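Local coordinates for uncharacterized protein (Bacteroides uniformis, PDB 4IYK) that is of unknown function but may bind carbohydrate, at residues H18-D23 / G27-S32; Y73-E78 / Y99-I104; N81-E86 / S208-V213. All coordinates share one frame; numbering follows the deposited sequence. Where two conformers were deposited one is given.

Interaction 1: H18-D23 / G27-S32; sequences HGSILD and GELVGS
Asp-23 N donates to Glu-28 O at 2.9 Å, nearly straight at 173°, the first of three backbone hydrogen bonds that tie the end of strand 15-23 to the loop after it. Val-30 N donates to Ile-21 O, also at 2.9 Å. Gly-27 N returns to Asp-23 O at 2.8 Å and is more bent, at 141°; it closes the reversal. The side chain of Asp-23 helps: OD1 accepts from Gln-25 N, an Asx turn, and from Thr-26 N, while OD2 forms a salt bridge with Arg-108. With CG1 of Val-30 opposite its backbone N (chi1 176°), CG2 is turned toward Asp-23 and lies 3.8 Å from Asp-23 CB. The side chains of Ile-21 and Val-30 meet at a slant, CG2 of Ile-21 against CB of Val-30. On the outer side, Leu-29 CD2 lies 3.7 Å from Ser-20 CB and also touches Leu-22 CD2. The two segments run steeply across each other, with a single bridge at Leu-22 and Leu-29. Strand 15-23 is the middle of a three-stranded sheet, between strands 62-65 and 95-103; Ile-21 packs on Phe-101 and Val-103, Leu-29 on Glu-62.

Interaction 2: Y73-E78 / Y99-I104; sequences YDVRFE and YDFKVI. With EDO (1,2-ethanediol), chain I; EDO (1,2-ethanediol), chain D.
A T-shaped (edge-to-face) pair of Phe-77 and Phe-101 lies in the core between the two sheets of the N-terminal domain. Phe-77 presents its edge. Its CZ stands over the centre of the Phe-101 ring, 3.5 Å above the plane. Its CE2 comes 3.5 Å from Phe-101 CD1. The ring centroids are 4.8 Å apart and the planes meet at 75°. Phe-101 CG lies opposite the carbonyl carbon (chi1 -62°), which sends the ring inward from strand 95-103. Tyr-99 CD1 covers the opposite face of that ring, so Phe-101 is held between two aromatics. The domain belongs to the transthyretin clan, and this contact is consistent with such a beta sandwich: strand 67-77 is in one sheet and strand 95-103 in the other. Val-75 adds a methyl group, with CG1 4.0 Å from Phe-101 CE1. With an alanine in place of Phe-101, the Phe-77 edge would probably lose the face it points at and a gap would open between the sheets. Phe-77 also meets Phe-82 and Phe-85. At the outer side, a 1,2-ethanediol, probably from the crystallisation liquor, bridges Tyr-99 and Lys-102: its O2 hydrogen-bonds to Tyr-99 OH at 3.0 Å, its O1 to Lys-102 O at 2.9 Å.

Interaction 3: N81-E86 / S208-V213; sequences NFYPFE and SGVGTV. With EDO (1,2-ethanediol), chain E.
Val-210 meets Pro-84 and Tyr-83 where the two domains touch. Its loop, 208-213, lies in the connection of the beta-hairpin formed by strands 196-206 and 216-224 of the C-terminal domain, which belongs to the E-set clan. Pro-84 and Tyr-83 belong to the transthyretin-clan domain and lie in segment 81-86, which leads into strand 85-92. Gly-209 and Gly-211, both with positive phi, flank Val-210. Val-210 points at the other domain. Its CG1 does the touching: it lies 3.8 Å from Pro-84 CD and 4.2 Å from Tyr-83 CD2. That methyl is set opposite the carbonyl carbon (chi1 -53°), which brings it over the proline CD and CG. The valine and proline side chains cross at about a right angle. The contact is small and wholly apolar, and Tyr-106 packs on both Val-210 and Pro-84. The polar end of Tyr-83 turns to Glu-133, to which its OH hydrogen-bonds, and its ring forms a cation-pi contact with Lys-131. Further along, Thr-212 N hydrogen-bonds to Asn-79 OD1, a polar link between the domains. At the end of the segment, Val-213 O accepts a 2.7 Å hydrogen bond from O1 of a 1,2-ethanediol.

From the N terminus, interaction 1 comes first. It closes a loop of only three residues after strand 15-23 and is complete before the others begin. Interaction 2 then closes a loop of twenty residues between 73-78 and 99-104. The first segment of interaction 3, 81-86, lies within that loop, and its partner 208-213 comes much later, so interactions 2 and 3 cross. Leu-22 pairs with Phe-101 and Val-103 by backbone bonds, joining interaction 1 to interaction 2. Phe-77 with Phe-85, and Ile-104 with Tyr-83, join interaction 2 to interaction 3. Asn-81 ND2 hydrogen-bonds to Gly-31 O, joining interaction 3 to interaction 1. Interactions 1 and 2 lie within the N-terminal domain; interaction 3 joins it to the C-terminal one.

Interaction 1: H18-D23 / G27-S32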
# COMPACT_ATOMS: atom_id res chain seq x y z
N HIS A 18 1.85 13.00 -13.83
CA HIS A 18 0.95 12.02 -13.22
C HIS A 18 1.39 10.65 -13.73
O HIS A 18 2.15 10.57 -14.69
CB HIS A 18 -0.53 12.32 -13.53
CG HIS A 18 -0.81 12.33 -15.00
ND1 HIS A 18 -1.25 11.20 -15.67
CD2 HIS A 18 -0.58 13.31 -15.91
CE1 HIS A 18 -1.32 11.54 -16.95
NE2 HIS A 18 -0.92 12.80 -17.15
N GLY A 19 0.92 9.60 -13.08
CA GLY A 19 1.27 8.24 -13.43
C GLY A 19 0.90 7.26 -12.36
O GLY A 19 0.13 7.59 -11.44
N SER A 20 1.46 6.05 -12.45
CA SER A 20 1.10 4.98 -11.53
C SER A 20 2.28 4.18 -11.07
O SER A 20 3.27 4.08 -11.79
CB SER A 20 0.13 4.02 -12.24
OG SER A 20 -1.10 4.65 -12.58
N ILE A 21 2.15 3.60 -9.85
CA ILE A 21 3.11 2.63 -9.32
C ILE A 21 2.53 1.29 -9.73
O ILE A 21 1.42 0.93 -9.31
CB ILE A 21 3.37 2.73 -7.78
CG1 ILE A 21 3.77 4.19 -7.32
CG2 ILE A 21 4.44 1.68 -7.34
CD1 ILE A 21 5.08 4.84 -8.04
N LEU A 22 3.24 0.57 -10.58
CA LEU A 22 2.76 -0.70 -11.12
C LEU A 22 3.69 -1.87 -10.80
O LEU A 22 4.92 -1.73 -10.82
CB LEU A 22 2.59 -0.62 -12.65
CG LEU A 22 1.65 0.43 -13.22
CD1 LEU A 22 1.72 0.46 -14.76
CD2 LEU A 22 0.20 0.24 -12.71
N ASP A 23 3.08 -3.03 -10.57
CA ASP A 23 3.80 -4.27 -10.34
C ASP A 23 4.43 -4.69 -11.68
O ASP A 23 3.71 -4.86 -12.67
CB ASP A 23 2.80 -5.31 -9.83
CG ASP A 23 3.41 -6.62 -9.38
OD1 ASP A 23 4.20 -7.20 -10.16
OD2 ASP A 23 3.04 -7.10 -8.30
N GLY A 27 1.43 -6.07 -13.67
CA GLY A 27 0.92 -4.83 -14.27
C GLY A 27 -0.17 -4.14 -13.46
O GLY A 27 -0.71 -3.12 -13.92
N GLU A 28 -0.51 -4.68 -12.27
CA GLU A 28 -1.54 -4.15 -11.39
C GLU A 28 -1.01 -2.98 -10.58
O GLU A 28 0.19 -2.92 -10.32
CB GLU A 28 -2.05 -5.25 -10.43
CG GLU A 28 -3.05 -6.21 -11.07
CD GLU A 28 -3.48 -7.41 -10.23
OE1 GLU A 28 -3.36 -7.36 -8.99
OE2 GLU A 28 -3.95 -8.40 -10.84
N LEU A 29 -1.91 -2.05 -10.16
CA LEU A 29 -1.52 -0.93 -9.30
C LEU A 29 -0.95 -1.46 -7.99
O LEU A 29 -1.47 -2.46 -7.46
CB LEU A 29 -2.75 -0.04 -8.99
CG LEU A 29 -3.15 0.98 -10.05
CD1 LEU A 29 -4.60 1.46 -9.82
CD2 LEU A 29 -2.17 2.15 -10.07
N VAL A 30 0.11 -0.83 -7.47
CA VAL A 30 0.69 -1.19 -6.16
C VAL A 30 0.27 -0.09 -5.18
O VAL A 30 0.71 1.07 -5.31
CB VAL A 30 2.23 -1.43 -6.22
CG1 VAL A 30 2.82 -1.71 -4.83
CG2 VAL A 30 2.55 -2.57 -7.19
N GLY A 31 -0.62 -0.44 -4.26
CA GLY A 31 -1.15 0.51 -3.28
C GLY A 31 -0.31 0.62 -2.03
O GLY A 31 0.41 -0.32 -1.66
N SER A 32 -0.39 1.78 -1.36
CA SER A 32 0.34 2.07 -0.14
C SER A 32 -0.47 3.07 0.69
O SER A 32 -1.69 3.13 0.52
CB SER A 32 1.74 2.61 -0.48
OG SER A 32 2.53 2.80 0.68

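Interaction 2: Y73-E78 / Y99-I104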
# COMPACT_ATOMS: atom_id res chain seq x y z
N TYR A 73 15.88 15.33 -13.69
CA TYR A 73 15.97 14.89 -12.30
C TYR A 73 16.59 13.51 -12.11
O TYR A 73 16.64 12.70 -13.03
CB TYR A 73 14.54 14.81 -11.70
CG TYR A 73 13.78 16.11 -11.63
CD1 TYR A 73 13.06 16.58 -12.72
CD2 TYR A 73 13.72 16.84 -10.44
CE1 TYR A 73 12.34 17.78 -12.65
CE2 TYR A 73 13.01 18.04 -10.36
CZ TYR A 73 12.32 18.51 -11.47
OH TYR A 73 11.63 19.69 -11.40
N ASP A 74 16.97 13.22 -10.87
CA ASP A 74 17.33 11.90 -10.38
C ASP A 74 16.19 11.48 -9.48
O ASP A 74 15.87 12.23 -8.55
CB ASP A 74 18.67 11.92 -9.64
CG ASP A 74 19.85 12.22 -10.54
OD1 ASP A 74 19.89 11.68 -11.68
OD2 ASP A 74 20.73 12.99 -10.11
N VAL A 75 15.55 10.34 -9.76
CA VAL A 75 14.41 9.85 -8.95
C VAL A 75 14.92 8.73 -8.05
O VAL A 75 15.73 7.91 -8.49
CB VAL A 75 13.19 9.42 -9.82
CG1 VAL A 75 12.06 8.85 -8.97
CG2 VAL A 75 12.68 10.56 -10.68
N ARG A 76 14.45 8.68 -6.81
CA ARG A 76 14.86 7.68 -5.84
C ARG A 76 13.67 7.11 -5.07
O ARG A 76 12.84 7.87 -4.55
CB ARG A 76 15.85 8.34 -4.87
CG ARG A 76 16.54 7.40 -3.91
CD ARG A 76 17.53 8.17 -3.05
NE ARG A 76 18.73 8.55 -3.80
CZ ARG A 76 19.83 7.79 -3.87
NH1 ARG A 76 19.87 6.61 -3.26
NH2 ARG A 76 20.89 8.21 -4.56
N PHE A 77 13.61 5.78 -4.95
CA PHE A 77 12.62 5.07 -4.14
C PHE A 77 13.32 4.37 -3.01
O PHE A 77 14.27 3.62 -3.25
CB PHE A 77 11.82 4.06 -4.97
CG PHE A 77 10.94 4.70 -6.00
CD1 PHE A 77 9.70 5.23 -5.64
CD2 PHE A 77 11.34 4.78 -7.32
CE1 PHE A 77 8.88 5.82 -6.60
CE2 PHE A 77 10.52 5.38 -8.27
CZ PHE A 77 9.29 5.90 -7.91
N GLU A 78 12.88 4.63 -1.77
CA GLU A 78 13.43 4.02 -0.56
C GLU A 78 12.37 3.96 0.53
O GLU A 78 11.42 4.74 0.51
CB GLU A 78 14.67 4.78 -0.06
CG GLU A 78 14.49 6.27 0.16
CD GLU A 78 15.72 7.03 0.63
OE1 GLU A 78 16.86 6.56 0.37
OE2 GLU A 78 15.55 8.11 1.24
N TYR A 99 4.20 9.16 -16.46
CA TYR A 99 5.26 8.16 -16.22
C TYR A 99 4.82 7.13 -15.17
O TYR A 99 4.53 7.46 -14.01
CB TYR A 99 6.61 8.79 -15.82
CG TYR A 99 7.79 7.84 -15.93
CD1 TYR A 99 8.10 6.96 -14.90
CD2 TYR A 99 8.60 7.83 -17.06
CE1 TYR A 99 9.19 6.09 -14.99
CE2 TYR A 99 9.69 6.96 -17.17
CZ TYR A 99 9.98 6.10 -16.12
OH TYR A 99 11.05 5.23 -16.20
N ASP A 100 4.83 5.88 -15.60
CA ASP A 100 4.50 4.76 -14.73
C ASP A 100 5.79 4.09 -14.26
O ASP A 100 6.70 3.88 -15.06
CB ASP A 100 3.60 3.76 -15.48
CG ASP A 100 2.22 4.30 -15.83
OD1 ASP A 100 1.74 5.22 -15.13
OD2 ASP A 100 1.61 3.79 -16.80
N PHE A 101 5.90 3.81 -12.97
CA PHE A 101 7.09 3.14 -12.44
C PHE A 101 6.73 1.66 -12.24
O PHE A 101 5.66 1.35 -11.69
CB PHE A 101 7.54 3.80 -11.11
CG PHE A 101 7.95 5.25 -11.22
CD1 PHE A 101 9.27 5.59 -11.51
CD2 PHE A 101 7.04 6.27 -10.97
CE1 PHE A 101 9.66 6.94 -11.58
CE2 PHE A 101 7.43 7.62 -11.05
CZ PHE A 101 8.73 7.94 -11.36
N LYS A 102 7.61 0.76 -12.67
CA LYS A 102 7.51 -0.71 -12.57
C LYS A 102 8.34 -1.18 -11.38
O LYS A 102 9.53 -0.87 -11.29
CB LYS A 102 7.98 -1.39 -13.87
CG LYS A 102 7.37 -0.81 -15.15
CD LYS A 102 6.08 -1.48 -15.58
CE LYS A 102 5.69 -1.11 -17.00
NZ LYS A 102 6.58 -1.72 -18.03
N VAL A 103 7.71 -1.88 -10.43
CA VAL A 103 8.36 -2.24 -9.16
C VAL A 103 8.15 -3.72 -8.80
O VAL A 103 7.31 -4.40 -9.39
CB VAL A 103 7.82 -1.30 -8.02
CG1 VAL A 103 7.83 0.17 -8.43
CG2 VAL A 103 6.42 -1.71 -7.54
N ILE A 104 8.91 -4.19 -7.82
CA ILE A 104 8.80 -5.54 -7.26
C ILE A 104 8.29 -5.35 -5.85
O ILE A 104 9.09 -4.96 -4.99
CB ILE A 104 10.14 -6.37 -7.30
CG1 ILE A 104 10.65 -6.58 -8.74
CG2 ILE A 104 9.98 -7.72 -6.54
CD1 ILE A 104 12.15 -7.01 -8.83
C1 EDO I . 11.99 1.02 -13.53
O1 EDO I . 11.78 -0.28 -12.99
C2 EDO I . 10.66 1.83 -13.53
O2 EDO I . 10.92 3.13 -14.00
C1 EDO D . 7.16 4.20 -18.40
O1 EDO D . 7.47 2.93 -17.84
C2 EDO D . 5.63 4.28 -18.64
O2 EDO D . 5.21 5.64 -18.68

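Interaction 3: N81-E86 / S208-V213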
# COMPACT_ATOMS: atom_id res chain seq x y z
N ASN A 81 7.23 -0.16 0.16
CA ASN A 81 6.71 -1.53 0.21
C ASN A 81 7.12 -2.31 -1.06
O ASN A 81 6.55 -3.36 -1.38
CB ASN A 81 5.20 -1.54 0.43
CG ASN A 81 4.36 -0.98 -0.69
OD1 ASN A 81 4.84 -0.73 -1.82
ND2 ASN A 81 3.04 -0.90 -0.42
N PHE A 82 8.13 -1.79 -1.78
CA PHE A 82 8.69 -2.45 -2.94
C PHE A 82 10.18 -2.26 -2.90
O PHE A 82 10.67 -1.37 -2.19
CB PHE A 82 8.06 -1.96 -4.26
CG PHE A 82 8.12 -0.48 -4.54
CD1 PHE A 82 9.25 0.09 -5.12
CD2 PHE A 82 7.00 0.32 -4.34
CE1 PHE A 82 9.30 1.45 -5.40
CE2 PHE A 82 7.05 1.69 -4.63
CZ PHE A 82 8.19 2.24 -5.17
N TYR A 83 10.92 -3.12 -3.63
CA TYR A 83 12.38 -3.07 -3.65
C TYR A 83 12.87 -1.71 -4.17
O TYR A 83 12.37 -1.22 -5.20
CB TYR A 83 13.01 -4.23 -4.46
CG TYR A 83 13.06 -5.52 -3.68
CD1 TYR A 83 11.97 -6.40 -3.67
CD2 TYR A 83 14.17 -5.85 -2.91
CE1 TYR A 83 12.02 -7.59 -2.96
CE2 TYR A 83 14.22 -7.03 -2.18
CZ TYR A 83 13.12 -7.88 -2.17
OH TYR A 83 13.16 -9.06 -1.46
N PRO A 84 13.79 -1.08 -3.40
CA PRO A 84 14.33 0.23 -3.80
C PRO A 84 15.13 0.20 -5.10
O PRO A 84 15.71 -0.81 -5.48
CB PRO A 84 15.27 0.58 -2.62
CG PRO A 84 15.69 -0.72 -2.08
CD PRO A 84 14.43 -1.54 -2.16
N PHE A 85 15.14 1.34 -5.76
CA PHE A 85 15.86 1.59 -7.00
C PHE A 85 15.87 3.08 -7.28
O PHE A 85 15.12 3.86 -6.67
CB PHE A 85 15.27 0.81 -8.21
CG PHE A 85 13.87 1.18 -8.63
CD1 PHE A 85 12.76 0.59 -8.04
CD2 PHE A 85 13.66 2.08 -9.67
CE1 PHE A 85 11.47 0.93 -8.43
CE2 PHE A 85 12.36 2.41 -10.08
CZ PHE A 85 11.27 1.83 -9.45
N GLU A 86 16.68 3.46 -8.26
CA GLU A 86 16.81 4.80 -8.75
C GLU A 86 16.50 4.87 -10.23
O GLU A 86 16.75 3.91 -10.96
CB GLU A 86 18.23 5.29 -8.52
CG GLU A 86 18.40 6.28 -7.39
CD GLU A 86 19.74 6.98 -7.42
OE1 GLU A 86 20.78 6.29 -7.36
OE2 GLU A 86 19.76 8.23 -7.50
N SER A 208 15.86 -7.43 4.27
CA SER A 208 17.08 -6.72 4.63
C SER A 208 17.62 -5.77 3.56
O SER A 208 17.43 -6.00 2.37
CB SER A 208 18.18 -7.71 4.93
OG SER A 208 19.16 -7.60 3.92
N GLY A 209 18.43 -4.79 3.99
CA GLY A 209 19.13 -3.85 3.11
C GLY A 209 18.25 -2.77 2.52
O GLY A 209 18.74 -1.84 1.89
N VAL A 210 16.93 -2.87 2.81
CA VAL A 210 15.93 -2.01 2.21
C VAL A 210 15.39 -0.99 3.20
O VAL A 210 14.38 -0.34 2.90
CB VAL A 210 14.82 -2.88 1.57
CG1 VAL A 210 15.43 -3.91 0.61
CG2 VAL A 210 13.97 -3.57 2.64
N GLY A 211 16.07 -0.82 4.33
CA GLY A 211 15.64 0.13 5.34
C GLY A 211 14.31 -0.26 5.95
O GLY A 211 14.07 -1.44 6.23
N THR A 212 13.41 0.69 6.10
CA THR A 212 12.12 0.42 6.73
C THR A 212 11.11 -0.13 5.70
O THR A 212 10.78 0.50 4.68
CB THR A 212 11.62 1.61 7.53
OG1 THR A 212 11.59 2.78 6.72
CG2 THR A 212 12.49 1.89 8.75
N VAL A 213 10.60 -1.33 6.01
CA VAL A 213 9.63 -2.04 5.20
C VAL A 213 8.25 -1.54 5.58
O VAL A 213 7.95 -1.42 6.77
CB VAL A 213 9.75 -3.58 5.36
CG1 VAL A 213 8.63 -4.31 4.63
CG2 VAL A 213 11.12 -4.07 4.90
C1 EDO E . 6.14 -0.84 9.38
O1 EDO E . 7.31 -0.11 9.02
C2 EDO E . 4.94 0.11 9.56
O2 EDO E . 4.91 1.12 8.56